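Local coordinates for protein chloroplastic group IIB intron splicing facilitator CRS2, chloroplastic (Zea mays, PDB 1RYN) that is required for splicing of group IIB introns in chloroplasts, working in complexes with CAF1 or CAF2, and lacks the peptidyl-tRNA hydrolase activity of its family, at residues K47-T52 against K64-M69; G53-V58 against L177-F182. The protein carries 3 engineered substitutions. All coordinates share one frame; numbering follows the deposited sequence.

Interaction 1: residues K47-T52 against K64-M69; sequences KSLLGT and KPQSYM. Engineered in segment 47-52: Thr52 (natural residue Ile).
Ser48 packs its CB against the backbone of Pro65, 3.7 Å from Pro65 CA, where the open end of an antiparallel beta hairpin, strands 48-55 and 58-65, passes into loop in this peptidyl-tRNA hydrolase fold. The two residues form a non-hydrogen-bonded pair, and both side chains lie on the face covered by helix 73-83, against Ala75. Ser48 OG turns back to the carbonyl oxygens of Gln45 and Phe46, which satisfy it inside this buried layer. Next along is the hydrogen-bonded pair of Leu49 and Lys64. Lys64 N reaches Leu49 O at 3.0 Å, and Leu49 N returns a nearly straight bond (177° at the hydrogen) to Lys64 O at 3.2 Å. On this second face the amine of Lys64 leads away to a salt bridge with Asp31. The pairing runs on beyond the strand end, since Gln66 N donates to Lys47 O at 2.6 Å. A bend at chi2 (65°) folds the Gln66 amide back toward strand 48-55, while Tyr68, which probably corresponds to a tRNA-binding residue of related hydrolases, follows in the loop. Gln66 NE2 thereby comes to 4.1 Å from Leu49 CG, the two side chains crossing at a slant.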
ATOM      1  N   LYS A  47      14.288   1.037  10.186  1.00 39.82           N
ATOM      2  CA  LYS A  47      13.270   2.071  10.299  1.00 47.23           C
ATOM      3  C   LYS A  47      11.853   1.602   9.952  1.00 47.33           C
ATOM      4  O   LYS A  47      11.009   2.365   9.428  1.00 30.69           O
ATOM      5  CB  LYS A  47      13.658   3.371   9.579  1.00 49.95           C
ATOM      6  CG  LYS A  47      13.861   4.545  10.547  1.00 89.38           C
ATOM      7  CD  LYS A  47      13.800   5.932   9.901  1.00100.00           C
ATOM      8  CE  LYS A  47      13.993   7.098  10.874  1.00100.00           C
ATOM      9  NZ  LYS A  47      14.107   8.418  10.215  1.00 64.08           N
ATOM     10  N   SER A  48      11.585   0.337  10.267  1.00 33.20           N
ATOM     11  CA  SER A  48      10.251  -0.200   9.982  1.00 27.91           C
ATOM     12  C   SER A  48       9.869  -1.317  10.913  1.00 35.23           C
ATOM     13  O   SER A  48      10.702  -1.946  11.575  1.00 38.86           O
ATOM     14  CB  SER A  48      10.150  -0.724   8.559  1.00 31.78           C
ATOM     15  OG  SER A  48      11.278  -0.340   7.800  1.00 85.30           O
ATOM     16  N   LEU A  49       8.577  -1.570  10.952  1.00 24.72           N
ATOM     17  CA  LEU A  49       8.044  -2.649  11.746  1.00 33.86           C
ATOM     18  C   LEU A  49       7.607  -3.659  10.706  1.00 38.77           C
ATOM     19  O   LEU A  49       6.939  -3.295   9.716  1.00 32.98           O
ATOM     20  CB  LEU A  49       6.836  -2.209  12.598  1.00 36.14           C
ATOM     21  CG  LEU A  49       7.243  -1.530  13.891  1.00 46.06           C
ATOM     22  CD1 LEU A  49       6.047  -1.450  14.825  1.00 52.34           C
ATOM     23  CD2 LEU A  49       8.349  -2.348  14.531  1.00 66.28           C
ATOM     24  N   LEU A  50       7.977  -4.909  10.915  1.00 31.25           N
ATOM     25  CA  LEU A  50       7.603  -5.910   9.953  1.00 33.85           C
ATOM     26  C   LEU A  50       7.337  -7.227  10.558  1.00 42.51           C
ATOM     27  O   LEU A  50       7.738  -7.469  11.701  1.00 37.05           O
ATOM     28  CB  LEU A  50       8.599  -6.063   8.781  1.00 33.31           C
ATOM     29  CG  LEU A  50      10.020  -6.490   9.118  1.00 35.38           C
ATOM     30  CD1 LEU A  50      10.421  -6.201  10.558  1.00 38.18           C
ATOM     31  CD2 LEU A  50      10.149  -7.961   8.808  1.00 41.60           C
ATOM     32  N   GLY A  51       6.677  -8.058   9.736  1.00 27.48           N
ATOM     33  CA  GLY A  51       6.333  -9.428  10.091  1.00 27.57           C
ATOM     34  C   GLY A  51       6.683 -10.316   8.903  1.00 33.09           C
ATOM     35  O   GLY A  51       6.880  -9.835   7.784  1.00 34.52           O
ATOM     36  N   THR A  52       6.777 -11.597   9.140  1.00 29.42           N
ATOM     37  CA  THR A  52       7.130 -12.551   8.097  1.00 31.50           C
ATOM     38  C   THR A  52       6.154 -13.702   8.081  1.00 34.47           C
ATOM     39  O   THR A  52       5.717 -14.165   9.136  1.00 32.79           O
ATOM     40  CB  THR A  52       8.551 -13.139   8.299  1.00 38.67           C
ATOM     41  OG1 THR A  52       8.656 -13.656   9.607  1.00 50.57           O
ATOM     42  CG2 THR A  52       9.597 -12.055   8.076  1.00 50.87           C
ATOM     43  N   LYS A  64       5.552  -1.846   7.530  1.00 24.13           N
ATOM     44  CA  LYS A  64       4.991  -0.518   7.705  1.00 26.56           C
ATOM     45  C   LYS A  64       6.173   0.361   8.061  1.00 30.78           C
ATOM     46  O   LYS A  64       6.641   0.323   9.189  1.00 26.02           O
ATOM     47  CB  LYS A  64       3.959  -0.458   8.812  1.00 27.23           C
ATOM     48  CG  LYS A  64       2.562  -0.806   8.328  1.00 35.20           C
ATOM     49  CD  LYS A  64       1.692  -1.448   9.406  1.00 65.47           C
ATOM     50  CE  LYS A  64       1.771  -0.764  10.767  1.00 59.33           C
ATOM     51  NZ  LYS A  64       0.454  -0.564  11.404  1.00 45.51           N
ATOM     52  N   PRO A  65       6.709   1.100   7.118  1.00 29.78           N
ATOM     53  CA  PRO A  65       7.864   1.947   7.460  1.00 34.72           C
ATOM     54  C   PRO A  65       7.539   2.895   8.639  1.00 40.34           C
ATOM     55  O   PRO A  65       6.409   3.357   8.828  1.00 41.23           O
ATOM     56  CB  PRO A  65       8.288   2.674   6.176  1.00 28.60           C
ATOM     57  CG  PRO A  65       7.598   1.896   5.056  1.00 34.49           C
ATOM     58  CD  PRO A  65       6.374   1.223   5.680  1.00 30.39           C
ATOM     59  N   GLN A  66       8.527   3.175   9.455  1.00 29.21           N
ATOM     60  CA  GLN A  66       8.305   4.007  10.601  1.00 25.34           C
ATOM     61  C   GLN A  66       9.028   5.328  10.480  1.00 36.86           C
ATOM     62  O   GLN A  66       9.143   6.104  11.437  1.00 34.96           O
ATOM     63  CB  GLN A  66       8.906   3.242  11.792  1.00 36.03           C
ATOM     64  CG  GLN A  66       8.147   3.389  13.121  1.00 61.00           C
ATOM     65  CD  GLN A  66       6.770   2.789  13.074  1.00 41.55           C
ATOM     66  OE1 GLN A  66       5.953   3.048  13.970  1.00 54.30           O
ATOM     67  NE2 GLN A  66       6.482   2.071  11.999  1.00 43.28           N
ATOM     68  N   SER A  67       9.513   5.604   9.296  1.00 28.80           N
ATOM     69  CA  SER A  67      10.245   6.821   9.077  1.00 38.75           C
ATOM     70  C   SER A  67       9.441   8.039   8.638  1.00 43.62           C
ATOM     71  O   SER A  67      10.045   9.105   8.436  1.00 42.46           O
ATOM     72  CB  SER A  67      11.382   6.576   8.097  1.00 59.93           C
ATOM     73  OG  SER A  67      10.858   6.115   6.861  1.00 75.39           O
ATOM     74  N   TYR A  68       8.113   7.886   8.472  1.00 26.52           N
ATOM     75  CA  TYR A  68       7.276   8.979   8.004  1.00 23.86           C
ATOM     76  C   TYR A  68       7.187   8.967   6.466  1.00 33.07           C
ATOM     77  O   TYR A  68       8.124   8.729   5.717  1.00 31.92           O
ATOM     78  CB  TYR A  68       7.565  10.362   8.644  1.00 23.73           C
ATOM     79  CG  TYR A  68       7.256  10.379  10.146  1.00 30.68           C
ATOM     80  CD1 TYR A  68       7.939   9.579  11.068  1.00 35.04           C
ATOM     81  CD2 TYR A  68       6.239  11.203  10.642  1.00 42.68           C
ATOM     82  CE1 TYR A  68       7.614   9.608  12.427  1.00 46.03           C
ATOM     83  CE2 TYR A  68       5.900  11.257  11.995  1.00 44.10           C
ATOM     84  CZ  TYR A  68       6.617  10.472  12.897  1.00 50.07           C
ATOM     85  OH  TYR A  68       6.303  10.517  14.230  1.00 70.90           O
ATOM     86  N   MET A  69       6.011   9.190   6.001  1.00 27.82           N
ATOM     87  CA  MET A  69       5.669   9.186   4.623  1.00 31.25           C
ATOM     88  C   MET A  69       6.733   9.533   3.599  1.00 35.62           C
ATOM     89  O   MET A  69       7.131   8.727   2.775  1.00 39.35           O
ATOM     90  CB  MET A  69       4.415  10.042   4.410  1.00 33.50           C
ATOM     91  CG  MET A  69       3.896   9.985   3.006  1.00 37.36           C
ATOM     92  SD  MET A  69       3.347   8.317   2.601  1.00 42.01           S
ATOM     93  CE  MET A  69       1.809   8.287   3.556  1.00 31.83           C
TER

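Interaction 2: residues G53-V58 against L177-F182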
ATOM      1  N   GLY A  53       5.848 -14.161   6.872  1.00 28.89           N
ATOM      2  CA  GLY A  53       4.933 -15.262   6.682  1.00 25.54           C
ATOM      3  C   GLY A  53       4.861 -15.608   5.223  1.00 22.59           C
ATOM      4  O   GLY A  53       5.786 -15.409   4.460  1.00 24.28           O
ATOM      5  N   SER A  54       3.740 -16.143   4.826  1.00 27.07           N
ATOM      6  CA  SER A  54       3.570 -16.482   3.441  1.00 25.72           C
ATOM      7  C   SER A  54       2.112 -16.386   3.074  1.00 33.62           C
ATOM      8  O   SER A  54       1.216 -16.418   3.920  1.00 33.54           O
ATOM      9  CB  SER A  54       4.118 -17.852   3.090  1.00 37.45           C
ATOM     10  OG  SER A  54       3.495 -18.778   3.918  1.00 54.34           O
ATOM     11  N   ILE A  55       1.921 -16.271   1.788  1.00 28.58           N
ATOM     12  CA  ILE A  55       0.623 -16.203   1.173  1.00 26.21           C
ATOM     13  C   ILE A  55       0.606 -17.482   0.382  1.00 41.17           C
ATOM     14  O   ILE A  55       1.253 -17.626  -0.660  1.00 30.99           O
ATOM     15  CB  ILE A  55       0.455 -14.970   0.307  1.00 28.92           C
ATOM     16  CG1 ILE A  55       0.353 -13.779   1.249  1.00 23.86           C
ATOM     17  CG2 ILE A  55      -0.800 -15.086  -0.538  1.00 30.22           C
ATOM     18  CD1 ILE A  55       0.039 -12.488   0.543  1.00 36.49           C
ATOM     19  N   GLY A  56      -0.069 -18.451   0.941  1.00 36.82           N
ATOM     20  CA  GLY A  56      -0.049 -19.686   0.267  1.00 37.14           C
ATOM     21  C   GLY A  56       1.364 -20.143   0.422  1.00 32.39           C
ATOM     22  O   GLY A  56       1.896 -20.084   1.508  1.00 35.03           O
ATOM     23  N   GLU A  57       1.971 -20.578  -0.664  1.00 32.51           N
ATOM     24  CA  GLU A  57       3.318 -21.059  -0.604  1.00 39.27           C
ATOM     25  C   GLU A  57       4.301 -19.972  -0.807  1.00 40.26           C
ATOM     26  O   GLU A  57       5.463 -20.233  -0.704  1.00 32.96           O
ATOM     27  CB  GLU A  57       3.618 -22.115  -1.685  1.00 44.32           C
ATOM     28  CG  GLU A  57       3.464 -21.533  -3.107  1.00 53.64           C
ATOM     29  CD  GLU A  57       2.186 -21.990  -3.769  1.00100.00           C
ATOM     30  OE1 GLU A  57       1.082 -22.019  -3.209  1.00 44.52           O
ATOM     31  OE2 GLU A  57       2.389 -22.368  -5.013  1.00 66.56           O
ATOM     32  N   VAL A  58       3.853 -18.789  -1.108  1.00 25.67           N
ATOM     33  CA  VAL A  58       4.770 -17.699  -1.350  1.00 26.30           C
ATOM     34  C   VAL A  58       5.184 -16.965  -0.103  1.00 25.25           C
ATOM     35  O   VAL A  58       4.349 -16.429   0.607  1.00 26.64           O
ATOM     36  CB  VAL A  58       4.077 -16.718  -2.286  1.00 37.48           C
ATOM     37  CG1 VAL A  58       4.989 -15.560  -2.681  1.00 36.86           C
ATOM     38  CG2 VAL A  58       3.564 -17.488  -3.507  1.00 38.15           C
ATOM     39  N   LEU A 177      -2.328 -11.269  -7.005  1.00 26.35           N
ATOM     40  CA  LEU A 177      -1.145 -10.884  -7.707  1.00 20.51           C
ATOM     41  C   LEU A 177       0.019 -11.732  -7.354  1.00 34.06           C
ATOM     42  O   LEU A 177       0.799 -12.114  -8.202  1.00 42.99           O
ATOM     43  CB  LEU A 177      -0.759  -9.478  -7.316  1.00 25.21           C
ATOM     44  CG  LEU A 177       0.321  -8.947  -8.234  1.00 32.95           C
ATOM     45  CD1 LEU A 177      -0.198  -8.948  -9.666  1.00 39.24           C
ATOM     46  CD2 LEU A 177       0.709  -7.534  -7.792  1.00 43.40           C
ATOM     47  N   VAL A 178       0.122 -11.972  -6.065  1.00 28.21           N
ATOM     48  CA  VAL A 178       1.197 -12.725  -5.493  1.00 28.15           C
ATOM     49  C   VAL A 178       1.120 -14.223  -5.661  1.00 31.53           C
ATOM     50  O   VAL A 178       2.106 -14.896  -5.967  1.00 33.84           O
ATOM     51  CB  VAL A 178       1.277 -12.370  -4.028  1.00 27.16           C
ATOM     52  CG1 VAL A 178       2.028 -13.435  -3.258  1.00 33.10           C
ATOM     53  CG2 VAL A 178       1.878 -10.987  -3.851  1.00 27.18           C
ATOM     54  N   LEU A 179      -0.050 -14.777  -5.443  1.00 30.94           N
ATOM     55  CA  LEU A 179      -0.202 -16.242  -5.535  1.00 27.63           C
ATOM     56  C   LEU A 179      -1.102 -16.794  -6.640  1.00 43.38           C
ATOM     57  O   LEU A 179      -0.708 -17.651  -7.411  1.00 37.77           O
ATOM     58  CB  LEU A 179      -0.752 -16.708  -4.181  1.00 25.26           C
ATOM     59  CG  LEU A 179      -1.148 -18.151  -4.159  1.00 25.57           C
ATOM     60  CD1 LEU A 179       0.120 -18.978  -4.008  1.00 32.29           C
ATOM     61  CD2 LEU A 179      -2.002 -18.316  -2.925  1.00 29.83           C
ATOM     62  N   LYS A 180      -2.331 -16.299  -6.661  1.00 50.95           N
ATOM     63  CA  LYS A 180      -3.362 -16.714  -7.579  1.00 60.15           C
ATOM     64  C   LYS A 180      -3.064 -16.541  -9.060  1.00 81.18           C
ATOM     65  O   LYS A 180      -2.765 -17.498  -9.783  1.00 85.34           O
ATOM     66  CB  LYS A 180      -4.730 -16.131  -7.206  1.00 60.60           C
ATOM     67  CG  LYS A 180      -5.478 -16.949  -6.164  1.00 53.75           C
ATOM     68  CD  LYS A 180      -5.756 -16.198  -4.872  1.00 45.16           C
ATOM     69  CE  LYS A 180      -7.138 -16.501  -4.303  1.00 72.17           C
ATOM     70  NZ  LYS A 180      -7.154 -16.817  -2.866  1.00 63.89           N
ATOM     71  N   GLY A 181      -3.187 -15.295  -9.506  1.00 73.74           N
ATOM     72  CA  GLY A 181      -2.996 -14.935 -10.906  1.00 65.26           C
ATOM     73  C   GLY A 181      -4.321 -14.340 -11.423  1.00 52.35           C
ATOM     74  O   GLY A 181      -5.368 -14.934 -11.156  1.00 45.94           O
ATOM     75  N   PHE A 182      -4.222 -13.161 -12.128  1.00 52.57           N
ATOM     76  CA  PHE A 182      -5.351 -12.005 -12.157  1.00 52.80           C
ATOM     77  C   PHE A 182      -6.712 -12.434 -12.733  1.00 81.30           C
ATOM     78  O   PHE A 182      -7.479 -11.922 -11.864  1.00100.00           O
ATOM     79  CB  PHE A 182      -4.828 -10.721 -12.732  1.00 51.53           C
ATOM     80  CG  PHE A 182      -4.975  -9.913 -11.444  1.00 53.72           C
ATOM     81  CD1 PHE A 182      -6.193  -9.421 -10.936  1.00 45.22           C
ATOM     82  CD2 PHE A 182      -3.830  -9.533 -10.750  1.00 55.18           C
ATOM     83  CE1 PHE A 182      -6.260  -8.698  -9.753  1.00 50.11           C
ATOM     84  CE2 PHE A 182      -3.853  -8.785  -9.587  1.00 51.87           C
ATOM     85  CZ  PHE A 182      -5.079  -8.371  -9.091  1.00 47.24           C
TER
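Val58 CG1 meets Val178 CG1 at 3.7 Å, where the turn of the beta hairpin packs on the last turn of helix 157-180, at the margin of the alpha/beta fold and far from the putative tRNA-binding residues. The contact is chiefly apolar. Both valines direct the methyl that lies anti to their own backbone N into this meeting (chi1 -177° for Val58, 160° for Val178), and Trp6 of strand 6-10 touches both side chains. The other Val58 methyl, CG2, lies 3.8 Å from Leu179 CD1, the two side chains running antiparallel alongside one another. Leu179 also meets Ile55 at an angle, with Leu179 CB 4.0 Å from Ile55 CG2. An alanine at Leu179 is likely to open a gap beside the turn, leaving Val58 CG2 and Gly56 without the methyls that cover them.

Polar bonds here serve the turn itself. Residues 55-58 make a type II' turn closed by Val58 N to Ile55 O, 2.9 Å. Gly56 has positive phi (69°), and a CB at this position would collide with Leu179 CD2.

A van der Waals touch between a carboxylate and a methyl remains: the Glu57 side chain bends at chi2 and lies roughly perpendicular to Leu179, bringing Glu57 OE1 to 3.3 Å from Leu179 CD1.

Overall arrangement
From the N terminus, strand 6-10, helix 25-37 and the edge strand 43-45 come first, and strand 48-55 then supplies a segment to each contact. Interaction 1 closes a short loop of 11 residues, mostly strand, at the open end of the hairpin. Interaction 2 starts from the far end of the same strand, at the turn, and its loop of 118 residues takes in much of the sheet before returning along helix 157-180. The two loops cross, because segment 53-58 lies between the halves of interaction 1. Their centres are about 22 Å apart, so strand 48-55 runs from the side of the sheet near the probable tRNA-binding loop to the C-terminal end of helix 157-180.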